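Alr3699 protein (Nostoc sp., PDB 4XSO) is probably a glycosyltransferase of the GT-B type, built from two Rossmann-like domains, each with a parallel beta sheet flanked by helices. Local coordinates at residues 48-52 with 53-57; 85-88 with 89-93; 195-198 with 199-203; 241-245 with 246-250; 341-344 with 345-349. All blocks are in the same frame, centred on the assembly; numbering follows the deposited sequence.

Contact 1: 48-52 with 53-57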
loop_
_atom_site.group_PDB
_atom_site.type_symbol
_atom_site.label_atom_id
_atom_site.label_comp_id
_atom_site.label_asym_id
_atom_site.label_seq_id
_atom_site.Cartn_x
_atom_site.Cartn_y
_atom_site.Cartn_z
ATOM N N THR A 48 2.755 -11.150 24.278
ATOM C CA THR A 48 2.880 -12.120 25.406
ATOM C C THR A 48 1.506 -12.643 25.862
ATOM O O THR A 48 1.313 -13.903 25.993
ATOM C CB THR A 48 3.775 -11.533 26.570
ATOM O OG1 THR A 48 5.003 -11.042 26.014
ATOM C CG2 THR A 48 4.149 -12.602 27.584
ATOM N N LEU A 49 0.541 -11.733 26.020
ATOM C CA LEU A 49 -0.832 -12.138 26.422
ATOM C C LEU A 49 -1.494 -13.089 25.395
ATOM O O LEU A 49 -2.202 -14.029 25.790
ATOM C CB LEU A 49 -1.798 -10.978 26.631
ATOM C CG LEU A 49 -1.567 -9.905 27.701
ATOM C CD1 LEU A 49 -2.656 -8.819 27.567
ATOM C CD2 LEU A 49 -1.588 -10.518 29.126
ATOM N N LEU A 50 -1.223 -12.850 24.089
ATOM C CA LEU A 50 -1.728 -13.723 23.039
ATOM C C LEU A 50 -1.092 -15.103 23.174
ATOM O O LEU A 50 -1.773 -16.095 23.167
ATOM C CB LEU A 50 -1.453 -13.125 21.650
ATOM C CG LEU A 50 -2.362 -11.930 21.298
ATOM C CD1 LEU A 50 -1.751 -11.146 20.139
ATOM C CD2 LEU A 50 -3.746 -12.487 20.948
ATOM N N GLU A 51 0.197 -15.153 23.371
ATOM C CA GLU A 51 0.879 -16.420 23.583
ATOM C C GLU A 51 0.350 -17.145 24.831
ATOM O O GLU A 51 -0.005 -18.348 24.783
ATOM C CB GLU A 51 2.387 -16.166 23.695
ATOM C CG GLU A 51 3.059 -15.807 22.369
ATOM C CD GLU A 51 4.449 -15.218 22.558
ATOM O OE1 GLU A 51 4.825 -14.877 23.706
ATOM O OE2 GLU A 51 5.138 -15.019 21.555
ATOM N N GLN A 52 0.151 -16.404 25.907
ATOM C CA GLN A 52 -0.427 -16.999 27.123
ATOM C C GLN A 52 -1.783 -17.627 26.853
ATOM O O GLN A 52 -2.229 -18.483 27.596
ATOM C CB GLN A 52 -0.589 -15.942 28.227
ATOM C CG GLN A 52 0.766 -15.340 28.701
ATOM C CD GLN A 52 0.612 -14.340 29.839
ATOM O OE1 GLN A 52 -0.503 -13.929 30.159
ATOM N NE2 GLN A 52 1.743 -13.934 30.448
ATOM N N HIS A 53 -2.480 -17.145 25.835
ATOM C CA HIS A 53 -3.789 -17.678 25.506
ATOM C C HIS A 53 -3.736 -18.643 24.321
ATOM O O HIS A 53 -4.766 -18.983 23.806
ATOM C CB HIS A 53 -4.769 -16.523 25.223
ATOM C CG HIS A 53 -5.279 -15.834 26.456
ATOM N ND1 HIS A 53 -4.697 -14.689 26.972
ATOM C CD2 HIS A 53 -6.339 -16.111 27.255
ATOM C CE1 HIS A 53 -5.382 -14.285 28.027
ATOM N NE2 HIS A 53 -6.375 -15.138 28.228
ATOM N N HIS A 54 -2.544 -19.091 23.913
ATOM C CA HIS A 54 -2.342 -20.009 22.781
ATOM C C HIS A 54 -2.839 -19.454 21.423
ATOM O O HIS A 54 -3.173 -20.217 20.509
ATOM C CB HIS A 54 -2.879 -21.443 23.051
ATOM C CG HIS A 54 -2.412 -22.006 24.355
ATOM N ND1 HIS A 54 -1.120 -22.443 24.549
ATOM C CD2 HIS A 54 -3.036 -22.116 25.554
ATOM C CE1 HIS A 54 -0.961 -22.796 25.809
ATOM N NE2 HIS A 54 -2.113 -22.613 26.440
ATOM N N ILE A 55 -2.812 -18.129 21.280
ATOM C CA ILE A 55 -3.241 -17.524 20.045
ATOM C C ILE A 55 -1.992 -17.240 19.246
ATOM O O ILE A 55 -1.157 -16.472 19.664
ATOM C CB ILE A 55 -4.072 -16.284 20.279
ATOM C CG1 ILE A 55 -5.324 -16.658 21.011
ATOM C CG2 ILE A 55 -4.538 -15.641 18.948
ATOM C CD1 ILE A 55 -6.047 -15.457 21.542
ATOM N N PRO A 56 -1.913 -17.808 18.024
ATOM C CA PRO A 56 -0.724 -17.564 17.261
ATOM C C PRO A 56 -0.576 -16.065 17.000
ATOM O O PRO A 56 -1.570 -15.380 16.683
ATOM C CB PRO A 56 -0.924 -18.347 15.988
ATOM C CG PRO A 56 -1.947 -19.387 16.315
ATOM C CD PRO A 56 -2.846 -18.723 17.352
ATOM N N VAL A 57 0.663 -15.604 17.074
ATOM C CA VAL A 57 0.946 -14.160 16.934
ATOM C C VAL A 57 2.243 -14.000 16.207
ATOM O O VAL A 57 3.158 -14.812 16.365
ATOM C CB VAL A 57 0.884 -13.354 18.262
ATOM C CG1 VAL A 57 1.864 -13.889 19.243
ATOM C CG2 VAL A 57 1.209 -11.870 18.018
#

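Contact 2: 85-88 with 89-93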
loop_
_atom_site.group_PDB
_atom_site.type_symbol
_atom_site.label_atom_id
_atom_site.label_comp_id
_atom_site.label_asym_id
_atom_site.label_seq_id
_atom_site.Cartn_x
_atom_site.Cartn_y
_atom_site.Cartn_z
ATOM N N PRO A 85 7.882 -3.274 2.670
ATOM C CA PRO A 85 8.074 -4.676 3.075
ATOM C C PRO A 85 7.045 -5.132 4.152
ATOM O O PRO A 85 6.644 -6.287 4.164
ATOM C CB PRO A 85 9.546 -4.697 3.598
ATOM C CG PRO A 85 10.142 -3.365 3.185
ATOM C CD PRO A 85 8.982 -2.419 3.160
ATOM N N LEU A 86 6.650 -4.225 5.020
ATOM C CA LEU A 86 5.519 -4.453 5.924
ATOM C C LEU A 86 4.288 -4.915 5.192
ATOM O O LEU A 86 3.794 -6.039 5.445
ATOM C CB LEU A 86 5.206 -3.232 6.781
ATOM C CG LEU A 86 4.503 -3.524 8.134
ATOM C CD1 LEU A 86 4.785 -2.425 9.153
ATOM C CD2 LEU A 86 3.012 -3.710 7.958
ATOM N N VAL A 87 3.808 -4.092 4.248
ATOM C CA VAL A 87 2.669 -4.480 3.403
ATOM C C VAL A 87 2.893 -5.817 2.680
ATOM O O VAL A 87 2.069 -6.697 2.704
ATOM C CB VAL A 87 2.366 -3.356 2.414
ATOM C CG1 VAL A 87 1.235 -3.741 1.496
ATOM C CG2 VAL A 87 2.060 -2.090 3.212
ATOM N N ALA A 88 4.068 -5.996 2.117
ATOM C CA ALA A 88 4.374 -7.187 1.375
ATOM C C ALA A 88 4.368 -8.453 2.224
ATOM O O ALA A 88 3.955 -9.513 1.769
ATOM C CB ALA A 88 5.731 -7.030 0.728
ATOM N N LYS A 89 4.873 -8.345 3.448
ATOM C CA LYS A 89 4.730 -9.424 4.416
ATOM C C LYS A 89 3.270 -9.781 4.763
ATOM O O LYS A 89 2.882 -10.990 4.806
ATOM C CB LYS A 89 5.479 -9.021 5.686
ATOM C CG LYS A 89 6.980 -9.080 5.535
ATOM C CD LYS A 89 7.632 -8.205 6.603
ATOM C CE LYS A 89 9.157 -8.201 6.526
ATOM N NZ LYS A 89 9.716 -7.235 7.509
ATOM N N VAL A 90 2.470 -8.741 5.007
ATOM C CA VAL A 90 1.071 -8.922 5.337
ATOM C C VAL A 90 0.378 -9.626 4.137
ATOM O O VAL A 90 -0.303 -10.638 4.292
ATOM C CB VAL A 90 0.389 -7.591 5.738
ATOM C CG1 VAL A 90 -1.111 -7.779 5.931
ATOM C CG2 VAL A 90 0.947 -7.038 7.036
ATOM N N VAL A 91 0.626 -9.133 2.928
ATOM C CA VAL A 91 0.018 -9.725 1.721
ATOM C C VAL A 91 0.358 -11.181 1.549
ATOM O O VAL A 91 -0.479 -11.975 1.206
ATOM C CB VAL A 91 0.470 -9.021 0.442
ATOM C CG1 VAL A 91 -0.041 -9.777 -0.789
ATOM C CG2 VAL A 91 0.060 -7.566 0.438
ATOM N N GLN A 92 1.623 -11.482 1.717
ATOM C CA GLN A 92 2.170 -12.808 1.572
ATOM C C GLN A 92 1.520 -13.704 2.619
ATOM O O GLN A 92 1.049 -14.752 2.295
ATOM C CB GLN A 92 3.683 -12.731 1.809
ATOM C CG GLN A 92 4.512 -13.796 1.131
ATOM C CD GLN A 92 4.425 -15.142 1.783
ATOM O OE1 GLN A 92 4.648 -15.274 2.985
ATOM N NE2 GLN A 92 4.148 -16.179 0.978
ATOM N N THR A 93 1.409 -13.237 3.868
ATOM C CA THR A 93 0.718 -14.009 4.909
ATOM C C THR A 93 -0.781 -14.319 4.577
ATOM O O THR A 93 -1.272 -15.500 4.647
ATOM C CB THR A 93 0.900 -13.311 6.227
ATOM O OG1 THR A 93 2.300 -13.315 6.516
ATOM C CG2 THR A 93 0.214 -14.037 7.343
#

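Contact 3: 195-198 with 199-203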
loop_
_atom_site.group_PDB
_atom_site.type_symbol
_atom_site.label_atom_id
_atom_site.label_comp_id
_atom_site.label_asym_id
_atom_site.label_seq_id
_atom_site.Cartn_x
_atom_site.Cartn_y
_atom_site.Cartn_z
ATOM N N SER A 195 -16.565 -9.709 52.261
ATOM C CA SER A 195 -16.347 -9.253 53.649
ATOM C C SER A 195 -14.884 -9.290 54.016
ATOM O O SER A 195 -14.374 -8.345 54.606
ATOM C CB SER A 195 -17.190 -10.074 54.635
ATOM O OG SER A 195 -16.950 -9.585 55.957
ATOM N N LYS A 196 -14.168 -10.338 53.615
ATOM C CA LYS A 196 -12.750 -10.382 53.920
ATOM C C LYS A 196 -11.941 -9.306 53.254
ATOM O O LYS A 196 -10.982 -8.720 53.830
ATOM C CB LYS A 196 -12.164 -11.766 53.562
ATOM C CG LYS A 196 -12.490 -12.819 54.633
ATOM C CD LYS A 196 -12.362 -12.257 56.079
ATOM C CE LYS A 196 -12.097 -13.299 57.166
ATOM N NZ LYS A 196 -10.640 -13.618 57.322
ATOM N N LEU A 197 -12.238 -9.124 51.989
ATOM C CA LEU A 197 -11.529 -8.141 51.220
ATOM C C LEU A 197 -11.760 -6.718 51.780
ATOM O O LEU A 197 -10.787 -5.951 51.892
ATOM C CB LEU A 197 -11.903 -8.260 49.720
ATOM C CG LEU A 197 -11.199 -7.300 48.762
ATOM C CD1 LEU A 197 -9.684 -7.423 48.808
ATOM C CD2 LEU A 197 -11.668 -7.564 47.344
ATOM N N ARG A 198 -13.020 -6.367 52.079
ATOM C CA ARG A 198 -13.281 -5.071 52.705
ATOM C C ARG A 198 -12.469 -4.922 54.064
ATOM O O ARG A 198 -11.939 -3.876 54.371
ATOM C CB ARG A 198 -14.773 -4.882 52.894
ATOM C CG ARG A 198 -15.516 -4.649 51.595
ATOM C CD ARG A 198 -17.010 -4.795 51.780
ATOM N NE ARG A 198 -17.550 -3.857 52.751
ATOM C CZ ARG A 198 -17.925 -2.614 52.513
ATOM N NH1 ARG A 198 -17.844 -2.092 51.294
ATOM N NH2 ARG A 198 -18.426 -1.899 53.494
ATOM N N GLN A 199 -12.369 -6.007 54.814
ATOM C CA GLN A 199 -11.625 -6.033 56.068
ATOM C C GLN A 199 -10.172 -5.744 55.846
ATOM O O GLN A 199 -9.658 -4.860 56.488
ATOM C CB GLN A 199 -11.779 -7.371 56.821
ATOM C CG GLN A 199 -13.041 -7.409 57.645
ATOM C CD GLN A 199 -13.327 -8.754 58.334
ATOM O OE1 GLN A 199 -12.816 -9.816 57.944
ATOM N NE2 GLN A 199 -14.178 -8.711 59.354
ATOM N N GLN A 200 -9.523 -6.462 54.925
ATOM C CA GLN A 200 -8.128 -6.272 54.645
ATOM C C GLN A 200 -7.837 -4.899 54.067
ATOM O O GLN A 200 -6.743 -4.366 54.214
ATOM C CB GLN A 200 -7.655 -7.347 53.698
ATOM C CG GLN A 200 -7.688 -8.720 54.364
ATOM C CD GLN A 200 -6.938 -9.790 53.580
ATOM O OE1 GLN A 200 -6.401 -9.533 52.516
ATOM N NE2 GLN A 200 -6.892 -10.992 54.120
ATOM N N LEU A 201 -8.798 -4.342 53.356
ATOM C CA LEU A 201 -8.631 -3.045 52.769
ATOM C C LEU A 201 -8.924 -1.993 53.776
ATOM O O LEU A 201 -8.659 -0.850 53.515
ATOM C CB LEU A 201 -9.549 -2.871 51.570
ATOM C CG LEU A 201 -9.106 -3.629 50.353
ATOM C CD1 LEU A 201 -10.046 -3.360 49.206
ATOM C CD2 LEU A 201 -7.670 -3.251 49.996
ATOM N N GLY A 202 -9.537 -2.355 54.898
ATOM C CA GLY A 202 -9.785 -1.371 55.918
ATOM C C GLY A 202 -10.982 -0.513 55.603
ATOM O O GLY A 202 -11.117 0.565 56.156
ATOM N N VAL A 203 -11.927 -1.027 54.814
ATOM C CA VAL A 203 -13.084 -0.216 54.473
ATOM C C VAL A 203 -14.385 -0.805 54.878
ATOM O O VAL A 203 -15.402 -0.494 54.271
ATOM C CB VAL A 203 -13.157 -0.001 52.960
ATOM C CG1 VAL A 203 -11.964 0.801 52.504
ATOM C CG2 VAL A 203 -13.187 -1.363 52.224
#

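Contact 4: 241-245 with 246-250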
loop_
_atom_site.group_PDB
_atom_site.type_symbol
_atom_site.label_atom_id
_atom_site.label_comp_id
_atom_site.label_asym_id
_atom_site.label_seq_id
_atom_site.Cartn_x
_atom_site.Cartn_y
_atom_site.Cartn_z
ATOM N N GLY A 241 -5.822 1.225 39.707
ATOM C CA GLY A 241 -5.124 1.340 38.464
ATOM C C GLY A 241 -3.778 2.027 38.725
ATOM O O GLY A 241 -3.454 2.548 39.834
ATOM N N ASP A 242 -2.986 2.039 37.688
ATOM C CA ASP A 242 -1.653 2.525 37.806
ATOM C C ASP A 242 -1.533 3.791 36.991
ATOM O O ASP A 242 -2.415 4.154 36.233
ATOM C CB ASP A 242 -0.604 1.434 37.458
ATOM C CG ASP A 242 -0.804 0.838 36.098
ATOM O OD1 ASP A 242 -1.908 0.946 35.552
ATOM O OD2 ASP A 242 0.144 0.239 35.573
ATOM N N ALA A 243 -0.418 4.450 37.232
ATOM C CA ALA A 243 0.003 5.657 36.573
ATOM C C ALA A 243 0.823 5.217 35.384
ATOM O O ALA A 243 1.393 4.117 35.363
ATOM C CB ALA A 243 0.881 6.444 37.544
ATOM N N LEU A 244 0.951 6.112 34.436
ATOM C CA LEU A 244 1.667 5.834 33.219
ATOM C C LEU A 244 2.653 6.987 32.923
ATOM O O LEU A 244 2.499 8.125 33.446
ATOM C CB LEU A 244 0.656 5.630 32.080
ATOM C CG LEU A 244 -0.359 6.775 31.887
ATOM C CD1 LEU A 244 -0.017 7.539 30.607
ATOM C CD2 LEU A 244 -1.809 6.310 31.845
ATOM N N PHE A 245 3.659 6.652 32.100
ATOM C CA PHE A 245 4.799 7.506 31.797
ATOM C C PHE A 245 4.318 8.874 31.315
ATOM O O PHE A 245 4.751 9.926 31.821
ATOM C CB PHE A 245 5.712 6.823 30.774
ATOM C CG PHE A 245 6.951 7.618 30.434
ATOM C CD1 PHE A 245 8.086 7.565 31.257
ATOM C CD2 PHE A 245 6.993 8.433 29.298
ATOM C CE1 PHE A 245 9.232 8.310 30.955
ATOM C CE2 PHE A 245 8.136 9.170 28.994
ATOM C CZ PHE A 245 9.256 9.111 29.823
ATOM N N GLY A 246 3.353 8.861 30.404
ATOM C CA GLY A 246 2.797 10.095 29.863
ATOM C C GLY A 246 2.041 11.001 30.818
ATOM O O GLY A 246 1.942 12.201 30.575
ATOM N N GLU A 247 1.494 10.470 31.910
ATOM C CA GLU A 247 0.643 11.320 32.766
ATOM C C GLU A 247 1.126 11.395 34.199
ATOM O O GLU A 247 0.314 11.356 35.155
ATOM C CB GLU A 247 -0.808 10.848 32.762
ATOM C CG GLU A 247 -1.445 10.907 31.386
ATOM C CD GLU A 247 -1.558 12.319 30.818
ATOM O OE1 GLU A 247 -1.402 13.318 31.565
ATOM O OE2 GLU A 247 -1.809 12.415 29.599
ATOM N N GLN A 248 2.438 11.573 34.371
ATOM C CA GLN A 248 2.947 11.912 35.721
ATOM C C GLN A 248 2.436 13.206 36.346
ATOM O O GLN A 248 2.122 13.221 37.532
ATOM C CB GLN A 248 4.461 11.834 35.725
ATOM C CG GLN A 248 4.891 10.374 35.665
ATOM C CD GLN A 248 4.107 9.484 36.652
ATOM O OE1 GLN A 248 3.417 8.513 36.250
ATOM N NE2 GLN A 248 4.200 9.820 37.955
ATOM N N ASP A 249 2.317 14.302 35.606
ATOM C CA ASP A 249 1.725 15.539 36.208
ATOM C C ASP A 249 0.323 15.362 36.802
ATOM O O ASP A 249 -0.084 16.104 37.733
ATOM C CB ASP A 249 1.562 16.665 35.153
ATOM C CG ASP A 249 2.868 17.115 34.546
ATOM O OD1 ASP A 249 3.893 16.463 34.783
ATOM O OD2 ASP A 249 2.851 18.129 33.810
ATOM N N TYR A 250 -0.456 14.433 36.219
ATOM C CA TYR A 250 -1.836 14.187 36.705
ATOM C C TYR A 250 -1.855 13.501 38.051
ATOM O O TYR A 250 -2.625 13.837 38.921
ATOM C CB TYR A 250 -2.622 13.315 35.725
ATOM C CG TYR A 250 -4.097 13.175 36.056
ATOM C CD1 TYR A 250 -4.923 14.290 36.060
ATOM C CD2 TYR A 250 -4.661 11.927 36.331
ATOM C CE1 TYR A 250 -6.285 14.176 36.325
ATOM C CE2 TYR A 250 -6.031 11.800 36.637
ATOM C CZ TYR A 250 -6.843 12.922 36.653
ATOM O OH TYR A 250 -8.212 12.860 36.921
#

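Contact 5: 341-344 with 345-349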
loop_
_atom_site.group_PDB
_atom_site.type_symbol
_atom_site.label_atom_id
_atom_site.label_comp_id
_atom_site.label_asym_id
_atom_site.label_seq_id
_atom_site.Cartn_x
_atom_site.Cartn_y
_atom_site.Cartn_z
ATOM N N ASN A 341 -24.674 13.747 44.218
ATOM C CA ASN A 341 -26.086 13.512 44.432
ATOM C C ASN A 341 -26.444 12.041 44.234
ATOM O O ASN A 341 -27.215 11.464 45.027
ATOM C CB ASN A 341 -26.902 14.321 43.449
ATOM C CG ASN A 341 -26.917 15.806 43.774
ATOM O OD1 ASN A 341 -26.571 16.247 44.863
ATOM N ND2 ASN A 341 -27.389 16.567 42.838
ATOM N N ILE A 342 -25.864 11.417 43.207
ATOM C CA ILE A 342 -26.057 9.965 43.028
ATOM C C ILE A 342 -25.536 9.197 44.185
ATOM O O ILE A 342 -26.179 8.258 44.676
ATOM C CB ILE A 342 -25.387 9.453 41.730
ATOM C CG1 ILE A 342 -26.081 10.053 40.513
ATOM C CG2 ILE A 342 -25.447 7.931 41.656
ATOM C CD1 ILE A 342 -27.625 9.932 40.558
ATOM N N ILE A 343 -24.328 9.532 44.613
ATOM C CA ILE A 343 -23.697 8.773 45.725
ATOM C C ILE A 343 -24.584 8.860 46.978
ATOM O O ILE A 343 -24.904 7.861 47.624
ATOM C CB ILE A 343 -22.296 9.332 46.052
ATOM C CG1 ILE A 343 -21.362 9.047 44.888
ATOM C CG2 ILE A 343 -21.782 8.743 47.344
ATOM C CD1 ILE A 343 -19.970 9.650 45.085
ATOM N N ASN A 344 -25.027 10.074 47.275
ATOM C CA ASN A 344 -25.943 10.294 48.374
ATOM C C ASN A 344 -27.299 9.551 48.202
ATOM O O ASN A 344 -27.847 9.038 49.170
ATOM C CB ASN A 344 -26.151 11.794 48.584
ATOM C CG ASN A 344 -25.028 12.427 49.403
ATOM O OD1 ASN A 344 -24.711 11.960 50.479
ATOM N ND2 ASN A 344 -24.426 13.479 48.899
ATOM N N THR A 345 -27.827 9.500 46.978
ATOM C CA THR A 345 -29.023 8.743 46.725
ATOM C C THR A 345 -28.795 7.295 47.045
ATOM O O THR A 345 -29.684 6.652 47.599
ATOM C CB THR A 345 -29.416 8.836 45.269
ATOM O OG1 THR A 345 -29.848 10.169 45.033
ATOM C CG2 THR A 345 -30.518 7.866 44.936
ATOM N N CYS A 346 -27.607 6.785 46.686
ATOM C CA CYS A 346 -27.276 5.371 46.954
ATOM C C CYS A 346 -27.156 5.025 48.456
ATOM O O CYS A 346 -27.428 3.897 48.875
ATOM C CB CYS A 346 -25.985 4.971 46.218
ATOM S SG CYS A 346 -26.227 4.794 44.447
ATOM N N ILE A 347 -26.689 5.987 49.234
ATOM C CA ILE A 347 -26.575 5.852 50.709
ATOM C C ILE A 347 -27.934 5.812 51.391
ATOM O O ILE A 347 -28.212 4.939 52.203
ATOM C CB ILE A 347 -25.760 7.044 51.278
ATOM C CG1 ILE A 347 -24.319 6.908 50.835
ATOM C CG2 ILE A 347 -25.867 7.089 52.793
ATOM C CD1 ILE A 347 -23.487 8.178 50.944
ATOM N N GLU A 348 -28.794 6.746 51.006
ATOM C CA GLU A 348 -30.069 6.953 51.612
ATOM C C GLU A 348 -31.129 5.995 51.125
ATOM O O GLU A 348 -32.014 5.718 51.897
ATOM C CB GLU A 348 -30.581 8.368 51.323
ATOM C CG GLU A 348 -29.653 9.489 51.775
ATOM C CD GLU A 348 -30.104 10.871 51.257
ATOM O OE1 GLU A 348 -31.317 11.163 51.286
ATOM O OE2 GLU A 348 -29.246 11.670 50.818
ATOM N N ASP A 349 -31.102 5.538 49.854
ATOM C CA ASP A 349 -32.075 4.543 49.403
ATOM C C ASP A 349 -31.501 3.178 49.059
ATOM O O ASP A 349 -31.386 2.772 47.920
ATOM C CB ASP A 349 -32.967 5.037 48.293
ATOM C CG ASP A 349 -34.413 4.397 48.366
ATOM O OD1 ASP A 349 -34.634 3.159 48.708
ATOM O OD2 ASP A 349 -35.354 5.171 48.056
#

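Contact 1: 48-52 with 53-57
His53 turns its imidazole back beneath the last turn of helix 45-52, and ND1 reaches Leu49 O at 2.8 Å, a fairly straight bond (159° at the hydrogen) with the oxygen close to the ring plane. The torsion that sets CG beside the backbone N and opposite the carbonyl carbon (chi1 -77°) brings the ring to that oxygen. The chain then ends the helix in a Schellman motif with His54, at positive phi, as its C-prime residue: Ile55 N binds Leu50 O at 3.0 Å and His54 N binds Glu51 O at 2.8 Å. Leu50 O also takes His53 N at 3.0 Å, the two donors coming from opposite faces of its carbonyl plane. The tight side is apolar. One branch of Leu50, CD2, lies 3.8 Å from Ile55 CD1, and the other, CD1, meets Val57 CG2 at 3.7 Å, the two side chains crossing at about a right angle; Val38 of strand 36-40 and Ile26 of helix 20-29 close over Leu50. The solvent side is looser: Glu51 lays CG 3.9 Å from Val57 CG1 while its carboxylate pairs with Lys47, and the exposed His54 ring has Glu51 O over one face, near the rim. Because a carbonyl can only accept, the short bond from His53 implies that ND1 carries a hydrogen, which lets a side chain share in ending the helix.

Contact 2: 85-88 with 89-93
The peptide carbonyls of Pro85 to Ala88 are the flat groups here, and Lys89 to Gln92 meet them from the next turn. Lys89 N binds Pro85 O at 2.8 Å, Val90 N binds Leu86 O at 3.0 Å, and Val91 N comes 2.8 Å from Val87 O. Farther on, Thr93 N and Thr93 OG1 approach Lys89 O from opposite faces of its plane, so two bonds hold that oxygen, the hydroxyl at 2.9 Å. The backbone bonds are the i to i+4 bonds of helix 85-95, to which the hydroxyl adds a side-chain bond; this helix precedes strand 99-102 in the N-terminal Rossmann-like domain and packs against both strand 9-13 and helix 105-118. On the inward face Leu86 and Val90 run side by side, pointing the same way, CD2 of the leucine 4.0 Å from CG2 of the valine. One residue on, Val87 CG1 and Val91 CG2 are 4.1 Å apart, and both residues lean on helix 105-118, at Ile113 and Ile117. Leu86 also touches Leu83 of the second subunit. Lys89 takes another course: with CG beside its own N (chi1 -73°) and the chain extended beyond, CG passes 3.1 Å from Pro85 O and NZ goes on to hydrogen-bond the carbonyls of Thr61 and Gln63.

Contact 3: 195-198 with 199-203
Gln199 to Val203 fold back on Ser195 to Arg198 as helix 191-201 finishes in a Schellman motif, just before strand 207-212, the first strand of the C-terminal Rossmann-like sheet. Gln199 comes first: its N binds Ser195 O at 3.1 Å, and its side chain, with CG beside the backbone N (chi1 -83°) and extended beyond, crosses Lys196 so that OE1 rests 3.1 Å from the methylene CD of that lysine. Here a polar oxygen meets a methylene on the exposed side, close but without a hydrogen bond. Gln200 repeats the helical bond to Lys196 O, and its extended chain passes with CG 3.3 Å from the same Lys196 O. Leu201 turns inward. Its N is bonded to Leu197 O, and its side chain lies beside that of Leu197, pointing the same way, with the two CD1 atoms 4.1 Å apart; Leu279 of helix 276-282 touches both leucines. Gly202 has positive phi and leaves the helix, its N bonding Gln199 O at 3.0 Å and, weakly, Arg198 O. Val203 completes the motif with a straighter bond from its N to Arg198 O at 2.9 Å, and its CG2 packs 3.9 Å from Arg198 CB, the side chains crossing at about a right angle. The arginine bends at chi3 (60°) and carries its guanidinium to Asp284, in a salt bridge from NH1, while NH2 bonds the carbonyls of Ala204 and Asn206. Over one face of that guanidinium, toward the rim, sits Val203 O, 3.4 Å from NH2 but badly angled for a hydrogen bond.

Contact 4: 241-245 with 246-250
Leu244 and Glu247 lie side by side and point the same way, the leucine branch CD1 3.7 Å from the glutamate CG. Leu244 holds its CG between its own backbone N and carbonyl carbon (chi1 54°), and this less usual torsion brings CD1 against the turn, 3.6 Å from Gly246 N and 3.5 Å from Glu247 N. The side chain thus lies against the turn that its own backbone closes: Leu244 O accepts a bond from Glu247 N at 3.0 Å, the donor standing above the carbonyl plane. Phe245 and Gly246 have helical backbone angles inside this beta turn. Beyond its CG, Glu247 bends at chi2, and its carboxylate leads away from Leu244. Phe245 goes another way. Its CG is opposite the backbone N (chi1 -178°), its CB points away from 246-250, and the exposed ring approaches this segment obliquely at Gly246 N, at 3.8 Å from CG. Gln248 folds back at chi2 across the opening of the turn, its CG 3.9 Å from Phe245 O, and the CB of Ala243 points toward 246-250. No side chain here is buried until Tyr250, which hydrogen-bonds His222 through its hydroxyl. Glu247 occupies the N-cap position of helix 248-260; residues 241-247 link strand 235-240 to it. The beta-alpha-beta crossover then continues to strand 267-271, while Arg214 and Pro217, in the loop after strand 207-212, touch Leu244 and Glu247.

Contact 5: 341-344 with 345-349
Thr345 sets its hydroxyl beside its own backbone N, opposite the carbonyl carbon (chi1 -69°), and OG1 bends back to bond Asn341 O at 2.9 Å. Thr345 N binds the same oxygen at 2.8 Å from the other face of the carbonyl plane, so two donors of one residue grip it and fix the threonine rotamer. The isoleucines Ile343 and Ile347 cross obliquely. In Ile347 CG1 also stands beside the backbone N, and the extended chi2 of 162° carries CD1 back over the preceding turn, 4.0 Å from Ile343 CG2 and as far from Asn344 OD1. Asn344 runs alongside Ile347, and both touch Pro232. The extended chain of Glu348 passes close to the carbonyl that its own N bonds: Glu348 N reaches Asn344 O at 3.1 Å, and CG lies 3.2 Å from the same oxygen. Cys346 takes a torsion like that of the threonine and turns SG toward Ile342, 4.3 Å from CG2, on the buried face. Helix 336-348 ends at Asp349, which N-caps the next helix, 350-368, through OD1 to Lys352 N, so the two helices are joined without a longer loop. Ile342 and Cys346 pack on Phe329 of strand 329-331, at the sheet edge, while Ile343 and Ile347 face Val209 and Phe207 of the central strand 207-212.

Contacts 1 and 2 belong to the N-terminal Rossmann-like domain, contacts 3, 4 and 5 to the C-terminal one, and none touches another. Contacts 3 and 4 are surface contacts, while 1, 2 and 5 are partly buried. Contact 2 lies within a helix and contact 5 in the last turns of one, each with a threonine whose hydroxyl doubles a backbone bond; their centres are about 56 Å apart. Contacts 1 and 3 both end a helix in a Schellman motif, but a histidine ring joins in the first, and in the second the arginine that supplies the accepting carbonyl sends its guanidinium to Asp284. Contact 4 starts a helix instead. Side chains of contacts 3 and 5 both touch strand 207-212. Buried Leu50, Val90 and Ile343 face strands.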